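Local coordinates for UPF0678 fatty acid-binding protein-like protein ERS007657_00996 (PDB 6R3W), which binds one heme b in a surface cleft of a beta-barrel and probably isomerises peroxynitrite to nitrate, so detoxifying reactive nitrogen species, at residues Tyr35-Val40 with Tyr51-Arg56; Asp137-Ser142 with Ala158-Gln163. One frame throughout, in Å; residues are numbered along the deposited sequence. Where two conformers were deposited one is given.

Contact 1 (Tyr35-Val40 with Tyr51-Arg56); sequences YLEEVV and YTQQTR. With HEM (protoporphyrin IX containing Fe), chain B.
V39 and Y51 meet on the barrel-interior face of two antiparallel strands. CG1 of V39 comes to the edge of the Y51 ring, near its plane, 3.6 Å from CE1. Six backbone hydrogen bonds join the strands, two each at the pairs L36/R56, E38/Q54 and V40/T52. The inner face is closely filled. E37 and T55 lie side by side and point the same way. The E37 side chain is extended, with CG anti to the backbone N (chi1 177°), and it crosses Q53 at about a right angle. A water donates to both OE2 of E37 and OH of Y51, at 2.8 Å each. This bridge ties two buried polar groups together; OE1 of E37 is hydrogen-bonded to OH of Y141, and Y51 OH also bonds E67. Nearer the heme, the vinyl carbon CBB lies over one face of the Y35 ring, offset toward its rim. The same CBB is 3.5 Å from CG2 of T55, whose OG1 is held by the backbone O of H65.

The outer face carries L36, E38, V40, T52, Q54 and R56 and is looser. The extended R56 chain crosses L36 obliquely, with CD1 of L36 over one face of the guanidinium, 3.5 Å from NH2. OE2 of E38 and NH1 of R56 are 4.4 Å apart, beyond a salt bridge. NE2 of Q54 turns to its neighbour and bonds O of T55 at 3.0 Å. The arrangement is a beta hairpin of the antiparallel nitrobindin barrel, with Y35, Q53 and T55 lining the heme pocket.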
loop_
_atom_site.group_PDB
_atom_site.type_symbol
_atom_site.label_atom_id
_atom_site.label_comp_id
_atom_site.label_asym_id
_atom_site.label_seq_id
_atom_site.Cartn_x
_atom_site.Cartn_y
_atom_site.Cartn_z
ATOM N N TYR A 35 11.570 -3.463 -9.123
ATOM C CA TYR A 35 11.291 -4.522 -8.138
ATOM C C TYR A 35 10.172 -5.419 -8.639
ATOM O O TYR A 35 9.291 -4.960 -9.398
ATOM C CB TYR A 35 10.955 -3.914 -6.766
ATOM C CG TYR A 35 9.772 -2.983 -6.747
ATOM C CD1 TYR A 35 8.511 -3.435 -6.416
ATOM C CD2 TYR A 35 9.938 -1.620 -6.940
ATOM C CE1 TYR A 35 7.434 -2.563 -6.323
ATOM C CE2 TYR A 35 8.868 -0.737 -6.876
ATOM C CZ TYR A 35 7.612 -1.206 -6.544
ATOM O OH TYR A 35 6.564 -0.319 -6.427
ATOM N N LEU A 36 10.174 -6.648 -8.120
ATOM C CA LEU A 36 9.041 -7.583 -8.177
ATOM C C LEU A 36 8.295 -7.511 -6.851
ATOM O O LEU A 36 8.939 -7.241 -5.820
ATOM C CB LEU A 36 9.552 -9.000 -8.443
ATOM C CG LEU A 36 10.376 -9.164 -9.709
ATOM C CD1 LEU A 36 10.820 -10.612 -9.876
ATOM C CD2 LEU A 36 9.605 -8.696 -10.922
ATOM N N GLU A 37 6.988 -7.718 -6.885
ATOM C CA GLU A 37 6.127 -7.519 -5.714
ATOM C C GLU A 37 5.123 -8.654 -5.629
ATOM O O GLU A 37 4.492 -8.969 -6.655
ATOM C CB GLU A 37 5.430 -6.173 -5.799
ATOM C CG GLU A 37 4.458 -5.907 -4.669
ATOM C CD GLU A 37 4.006 -4.469 -4.576
ATOM O OE1 GLU A 37 4.412 -3.663 -5.435
ATOM O OE2 GLU A 37 3.224 -4.162 -3.652
ATOM N N GLU A 38 4.920 -9.159 -4.412
ATOM C CA GLU A 38 3.863 -10.117 -4.065
ATOM C C GLU A 38 3.056 -9.521 -2.914
ATOM O O GLU A 38 3.665 -9.133 -1.893
ATOM C CB GLU A 38 4.462 -11.464 -3.651
ATOM C CG GLU A 38 5.308 -12.123 -4.718
ATOM C CD GLU A 38 4.591 -13.218 -5.485
ATOM O OE1 GLU A 38 3.453 -13.560 -5.098
ATOM O OE2 GLU A 38 5.149 -13.691 -6.502
ATOM N N VAL A 39 1.733 -9.522 -3.055
ATOM C CA VAL A 39 0.796 -8.998 -2.041
ATOM C C VAL A 39 -0.260 -10.056 -1.736
ATOM O O VAL A 39 -0.702 -10.760 -2.659
ATOM C CB VAL A 39 0.165 -7.703 -2.545
ATOM C CG1 VAL A 39 -1.156 -7.418 -1.869
ATOM C CG2 VAL A 39 1.141 -6.544 -2.422
ATOM N N VAL A 40 -0.643 -10.151 -0.482
ATOM C CA VAL A 40 -1.816 -10.969 -0.092
ATOM C C VAL A 40 -2.760 -10.107 0.723
ATOM O O VAL A 40 -2.323 -9.506 1.713
ATOM C CB VAL A 40 -1.414 -12.235 0.682
ATOM C CG1 VAL A 40 -2.642 -13.029 1.072
ATOM C CG2 VAL A 40 -0.445 -13.103 -0.093
ATOM N N TYR A 51 -3.089 -7.566 5.326
ATOM C CA TYR A 51 -2.314 -7.165 4.143
ATOM C C TYR A 51 -0.844 -7.414 4.396
ATOM O O TYR A 51 -0.312 -6.957 5.413
ATOM C CB TYR A 51 -2.569 -5.703 3.812
ATOM C CG TYR A 51 -1.594 -5.073 2.846
ATOM C CD1 TYR A 51 -1.581 -5.383 1.494
ATOM C CD2 TYR A 51 -0.599 -4.239 3.317
ATOM C CE1 TYR A 51 -0.653 -4.817 0.641
ATOM C CE2 TYR A 51 0.316 -3.641 2.471
ATOM C CZ TYR A 51 0.286 -3.926 1.126
ATOM O OH TYR A 51 1.214 -3.371 0.279
ATOM N N THR A 52 -0.191 -8.067 3.446
ATOM C CA THR A 52 1.268 -8.203 3.463
ATOM C C THR A 52 1.827 -7.990 2.066
ATOM O O THR A 52 1.198 -8.441 1.107
ATOM C CB THR A 52 1.687 -9.545 4.038
ATOM O OG1 THR A 52 1.065 -10.539 3.218
ATOM C CG2 THR A 52 1.304 -9.685 5.498
ATOM N N GLN A 53 3.015 -7.431 2.020
ATOM C CA GLN A 53 3.773 -7.151 0.799
ATOM C C GLN A 53 5.180 -7.679 1.000
ATOM O O GLN A 53 5.784 -7.367 2.042
ATOM C CB GLN A 53 3.804 -5.643 0.510
ATOM C CG GLN A 53 4.649 -5.269 -0.708
ATOM C CD GLN A 53 5.199 -3.871 -0.619
ATOM O OE1 GLN A 53 4.798 -2.979 -1.367
ATOM N NE2 GLN A 53 6.166 -3.674 0.265
ATOM N N GLN A 54 5.729 -8.333 -0.011
ATOM C CA GLN A 54 7.182 -8.587 -0.109
ATOM C C GLN A 54 7.655 -8.145 -1.480
ATOM O O GLN A 54 7.026 -8.490 -2.474
ATOM C CB GLN A 54 7.543 -10.044 0.155
ATOM C CG GLN A 54 9.060 -10.290 0.192
ATOM C CD GLN A 54 9.780 -9.571 1.318
ATOM O OE1 GLN A 54 9.588 -9.880 2.503
ATOM N NE2 GLN A 54 10.747 -8.732 0.948
ATOM N N THR A 55 8.778 -7.449 -1.529
ATOM C CA THR A 55 9.372 -7.046 -2.817
ATOM C C THR A 55 10.796 -7.555 -2.902
ATOM O O THR A 55 11.431 -7.777 -1.838
ATOM C CB THR A 55 9.316 -5.532 -3.033
ATOM O OG1 THR A 55 10.252 -4.884 -2.164
ATOM C CG2 THR A 55 7.913 -4.990 -2.847
ATOM N N ARG A 56 11.280 -7.708 -4.126
ATOM C CA ARG A 56 12.651 -8.199 -4.355
ATOM C C ARG A 56 13.195 -7.586 -5.632
ATOM O O ARG A 56 12.410 -7.156 -6.492
ATOM C CB ARG A 56 12.699 -9.726 -4.405
ATOM C CG ARG A 56 11.894 -10.362 -5.521
ATOM C CD ARG A 56 11.882 -11.876 -5.375
ATOM N NE ARG A 56 11.334 -12.549 -6.542
ATOM C CZ ARG A 56 10.042 -12.608 -6.843
ATOM N NH1 ARG A 56 9.159 -11.915 -6.140
ATOM N NH2 ARG A 56 9.649 -13.268 -7.922
HETATM C CHA HEM B . 15.116 4.447 -0.575
HETATM C CHB HEM B . 13.009 0.604 -2.541
HETATM C CHC HEM B . 8.905 1.549 -0.090
HETATM C CHD HEM B . 11.218 5.130 2.248
HETATM C C1A HEM B . 14.883 3.315 -1.313
HETATM C C2A HEM B . 15.876 2.652 -2.111
HETATM C C3A HEM B . 15.276 1.570 -2.652
HETATM C C4A HEM B . 13.926 1.567 -2.212
HETATM C CMA HEM B . 15.920 0.528 -3.523
HETATM C CAA HEM B . 17.312 3.084 -2.291
HETATM C CBA HEM B . 18.262 2.131 -1.575
HETATM C CGA HEM B . 18.000 2.142 -0.108
HETATM O O1A HEM B . 17.696 1.077 0.469
HETATM O O2A HEM B . 18.131 3.200 0.542
HETATM C C1B HEM B . 11.679 0.565 -2.079
HETATM C C2B HEM B . 10.747 -0.454 -2.442
HETATM C C3B HEM B . 9.560 -0.175 -1.787
HETATM C C4B HEM B . 9.831 1.011 -0.962
HETATM C CMB HEM B . 11.015 -1.615 -3.371
HETATM C CAB HEM B . 8.246 -0.853 -1.852
HETATM C CBB HEM B . 7.833 -1.462 -2.945
HETATM C C1C HEM B . 9.196 2.586 0.799
HETATM C C2C HEM B . 8.307 3.105 1.766
HETATM C C3C HEM B . 8.988 4.064 2.469
HETATM C C4C HEM B . 10.280 4.207 1.851
HETATM C CMC HEM B . 6.896 2.647 1.946
HETATM C CAC HEM B . 8.566 4.818 3.671
HETATM C CBC HEM B . 7.937 4.228 4.693
HETATM C C1D HEM B . 12.448 5.271 1.619
HETATM C C2D HEM B . 13.444 6.271 2.029
HETATM C C3D HEM B . 14.518 6.077 1.261
HETATM C C4D HEM B . 14.191 4.965 0.344
HETATM C CMD HEM B . 13.308 7.259 3.155
HETATM C CAD HEM B . 15.898 6.571 1.595
HETATM C CBD HEM B . 16.202 7.798 0.866
HETATM C CGD HEM B . 17.585 8.311 1.275
HETATM O O1D HEM B . 18.488 7.685 1.925
HETATM O O2D HEM B . 17.798 9.398 0.959
HETATM N NA HEM B . 13.695 2.602 -1.381
HETATM N NB HEM B . 11.097 1.403 -1.199
HETATM N NC HEM B . 10.372 3.287 0.834
HETATM N ND HEM B . 12.942 4.491 0.604
HETATM FE FE HEM B . 12.034 3.028 -0.329
HETATM O O HOH W 1 1.055 -2.743 -2.486
HETATM O O HOH W 2 2.998 -10.859 0.599
HETATM O O HOH W 3 6.887 -12.374 -7.558
HETATM O O HOH W 4 12.730 1.682 1.194
#

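Contact 2 (Asp137-Ser142 with Ala158-Gln163); sequences DELSYS and AVLHRQ
D137, just before strand 138-147, forms a salt bridge with R162. NE of R162 donates to OD1 of D137 at 2.8 Å. The oxygen lies close to the guanidinium plane, but the N-H arrives from above the carboxylate plane, 50° out of it. A bend at chi3 (-56°) places NE there. The backbone N of R162 also bonds O of D137, so the pair is gripped twice. NH2 of R162 reaches further, to the backbone O atoms of P14 and G136.

Next come L139 and L160, a hydrogen-bonded pair with two short, nearly straight bonds; N of L160 to O of L139 is 2.7 Å. Y141 and A158 form a second hydrogen-bonded pair with longer bonds, N of Y141 to O of A158 and N of A158 to O of Y141 both 3.1 Å. These antiparallel strands, 138-147 and 153-162, are the last two of the barrel. Strand 153-162 also bonds strand 17-25 through V159 and H161, which closes the barrel.

L139, Y141, A158 and L160 share the inner face. The leucine side chains lie side by side, with CD2 of L139 4.1 Å from CD1 of L160, and both touch W19. The Y141 ring covers A158: CB of A158 is 3.5 Å from OH of Y141, and N of A158 sits over the ring centre. That OH is hydrogen-bonded to E37 and Y35. On the outer face, CG of E138 packs on CG1 of V159 at 3.8 Å. A water there bridges OE1 of E138 and NE2 of H161.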
loop_
_atom_site.group_PDB
_atom_site.type_symbol
_atom_site.label_atom_id
_atom_site.label_comp_id
_atom_site.label_asym_id
_atom_site.label_seq_id
_atom_site.Cartn_x
_atom_site.Cartn_y
_atom_site.Cartn_z
ATOM N N ASP A 137 -8.803 -7.886 -12.675
ATOM C CA ASP A 137 -7.683 -8.703 -12.160
ATOM C C ASP A 137 -6.367 -7.913 -12.184
ATOM O O ASP A 137 -5.318 -8.537 -12.001
ATOM C CB ASP A 137 -7.525 -9.982 -12.968
ATOM C CG ASP A 137 -8.629 -10.995 -12.738
ATOM O OD1 ASP A 137 -9.436 -10.809 -11.795
ATOM O OD2 ASP A 137 -8.696 -11.952 -13.526
ATOM N N GLU A 138 -6.428 -6.590 -12.296
ATOM C CA GLU A 138 -5.245 -5.704 -12.293
ATOM C C GLU A 138 -5.307 -4.805 -11.061
ATOM O O GLU A 138 -6.273 -4.040 -10.934
ATOM C CB GLU A 138 -5.222 -4.890 -13.580
ATOM C CG GLU A 138 -4.033 -3.958 -13.701
ATOM C CD GLU A 138 -4.239 -2.849 -14.716
ATOM O OE1 GLU A 138 -3.738 -2.993 -15.829
ATOM O OE2 GLU A 138 -5.092 -1.963 -14.451
ATOM N N LEU A 139 -4.227 -4.774 -10.299
ATOM C CA LEU A 139 -4.084 -3.835 -9.169
ATOM C C LEU A 139 -2.908 -2.925 -9.458
ATOM O O LEU A 139 -1.812 -3.441 -9.699
ATOM C CB LEU A 139 -3.869 -4.615 -7.874
ATOM C CG LEU A 139 -3.774 -3.773 -6.597
ATOM C CD1 LEU A 139 -4.055 -4.647 -5.388
ATOM C CD2 LEU A 139 -2.420 -3.083 -6.454
ATOM N N SER A 140 -3.152 -1.629 -9.564
ATOM C CA SER A 140 -2.042 -0.691 -9.791
ATOM C C SER A 140 -1.997 0.363 -8.677
ATOM O O SER A 140 -3.042 0.701 -8.116
ATOM C CB SER A 140 -2.134 -0.087 -11.158
ATOM O OG SER A 140 -3.341 0.616 -11.337
ATOM N N TYR A 141 -0.848 0.934 -8.444
ATOM C CA TYR A 141 -0.759 1.994 -7.437
ATOM C C TYR A 141 0.400 2.914 -7.760
ATOM O O TYR A 141 1.369 2.531 -8.440
ATOM C CB TYR A 141 -0.605 1.411 -6.036
ATOM C CG TYR A 141 0.704 0.722 -5.761
ATOM C CD1 TYR A 141 1.842 1.439 -5.424
ATOM C CD2 TYR A 141 0.808 -0.659 -5.853
ATOM C CE1 TYR A 141 3.054 0.808 -5.203
ATOM C CE2 TYR A 141 2.004 -1.313 -5.617
ATOM C CZ TYR A 141 3.137 -0.573 -5.291
ATOM O OH TYR A 141 4.331 -1.176 -5.053
ATOM N N SER A 142 0.315 4.087 -7.168
ATOM C CA SER A 142 1.470 4.981 -6.988
ATOM C C SER A 142 1.558 5.406 -5.535
ATOM O O SER A 142 0.507 5.537 -4.861
ATOM C CB SER A 142 1.430 6.168 -7.918
ATOM O OG SER A 142 0.448 7.106 -7.522
ATOM N N ALA A 158 3.546 0.530 -9.206
ATOM C CA ALA A 158 3.615 -0.880 -9.662
ATOM C C ALA A 158 2.293 -1.315 -10.247
ATOM O O ALA A 158 1.257 -0.668 -10.002
ATOM C CB ALA A 158 4.005 -1.788 -8.523
ATOM N N VAL A 159 2.350 -2.400 -10.987
ATOM C CA VAL A 159 1.166 -3.089 -11.524
ATOM C C VAL A 159 1.257 -4.557 -11.144
ATOM O O VAL A 159 2.263 -5.216 -11.475
ATOM C CB VAL A 159 1.039 -2.913 -13.048
ATOM C CG1 VAL A 159 -0.258 -3.551 -13.559
ATOM C CG2 VAL A 159 1.130 -1.459 -13.459
ATOM N N LEU A 160 0.232 -5.048 -10.474
ATOM C CA LEU A 160 0.138 -6.453 -10.019
ATOM C C LEU A 160 -1.063 -7.101 -10.697
ATOM O O LEU A 160 -2.030 -6.394 -11.045
ATOM C CB LEU A 160 -0.019 -6.528 -8.495
ATOM C CG LEU A 160 0.860 -5.595 -7.642
ATOM C CD1 LEU A 160 0.605 -5.845 -6.171
ATOM C CD2 LEU A 160 2.337 -5.780 -7.954
ATOM N N HIS A 161 -1.052 -8.421 -10.753
ATOM C CA HIS A 161 -2.157 -9.180 -11.355
ATOM C C HIS A 161 -2.608 -10.266 -10.393
ATOM O O HIS A 161 -1.771 -10.870 -9.700
ATOM C CB HIS A 161 -1.759 -9.740 -12.723
ATOM C CG HIS A 161 -1.482 -8.673 -13.746
ATOM N ND1 HIS A 161 -0.235 -8.093 -13.868
ATOM C CD2 HIS A 161 -2.321 -7.881 -14.447
ATOM C CE1 HIS A 161 -0.295 -7.106 -14.735
ATOM N NE2 HIS A 161 -1.568 -6.958 -15.109
ATOM N N ARG A 162 -3.909 -10.508 -10.380
ATOM C CA ARG A 162 -4.518 -11.531 -9.505
ATOM C C ARG A 162 -3.941 -12.906 -9.867
ATOM O O ARG A 162 -3.979 -13.270 -11.044
ATOM C CB ARG A 162 -6.034 -11.506 -9.662
ATOM C CG ARG A 162 -6.765 -12.369 -8.651
ATOM C CD ARG A 162 -8.248 -12.460 -8.953
ATOM N NE ARG A 162 -8.915 -11.152 -9.034
ATOM C CZ ARG A 162 -9.267 -10.404 -7.989
ATOM N NH1 ARG A 162 -9.108 -10.867 -6.766
ATOM N NH2 ARG A 162 -9.841 -9.225 -8.181
ATOM N N GLN A 163 -3.518 -13.662 -8.865
ATOM C CA GLN A 163 -3.001 -15.027 -9.044
ATOM C C GLN A 163 -4.153 -16.034 -8.885
ATOM O O GLN A 163 -4.936 -15.907 -7.957
ATOM C CB GLN A 163 -1.849 -15.287 -8.068
ATOM C CG GLN A 163 -0.693 -14.299 -8.222
ATOM C CD GLN A 163 -0.125 -14.277 -9.621
ATOM O OE1 GLN A 163 -0.342 -13.340 -10.395
ATOM N NE2 GLN A 163 0.605 -15.322 -9.964
HETATM O O HOH W 5 -1.971 -4.814 -16.898
#

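In the fold
Contacts 1 and 2 lie on one closed antiparallel barrel, with centres about 11 Å apart. Strand 17-25 runs between them, bonded to 33-42 on one side and to 153-162 on the other. They meet inside through the hydroxyl of Y141. OH of Y141 is 2.5 Å from OE1 of E37 and 2.8 Å from OH of Y35, both probable hydrogen bonds. CB of A158 packs against this cluster, 3.6 Å from OH of Y35. The cluster borders the heme: the Y141 side chain is about 4 Å from it. The side chains of Y35 and Y141 lie about 8 and 9 Å from that of H155, the predicted axial iron ligand.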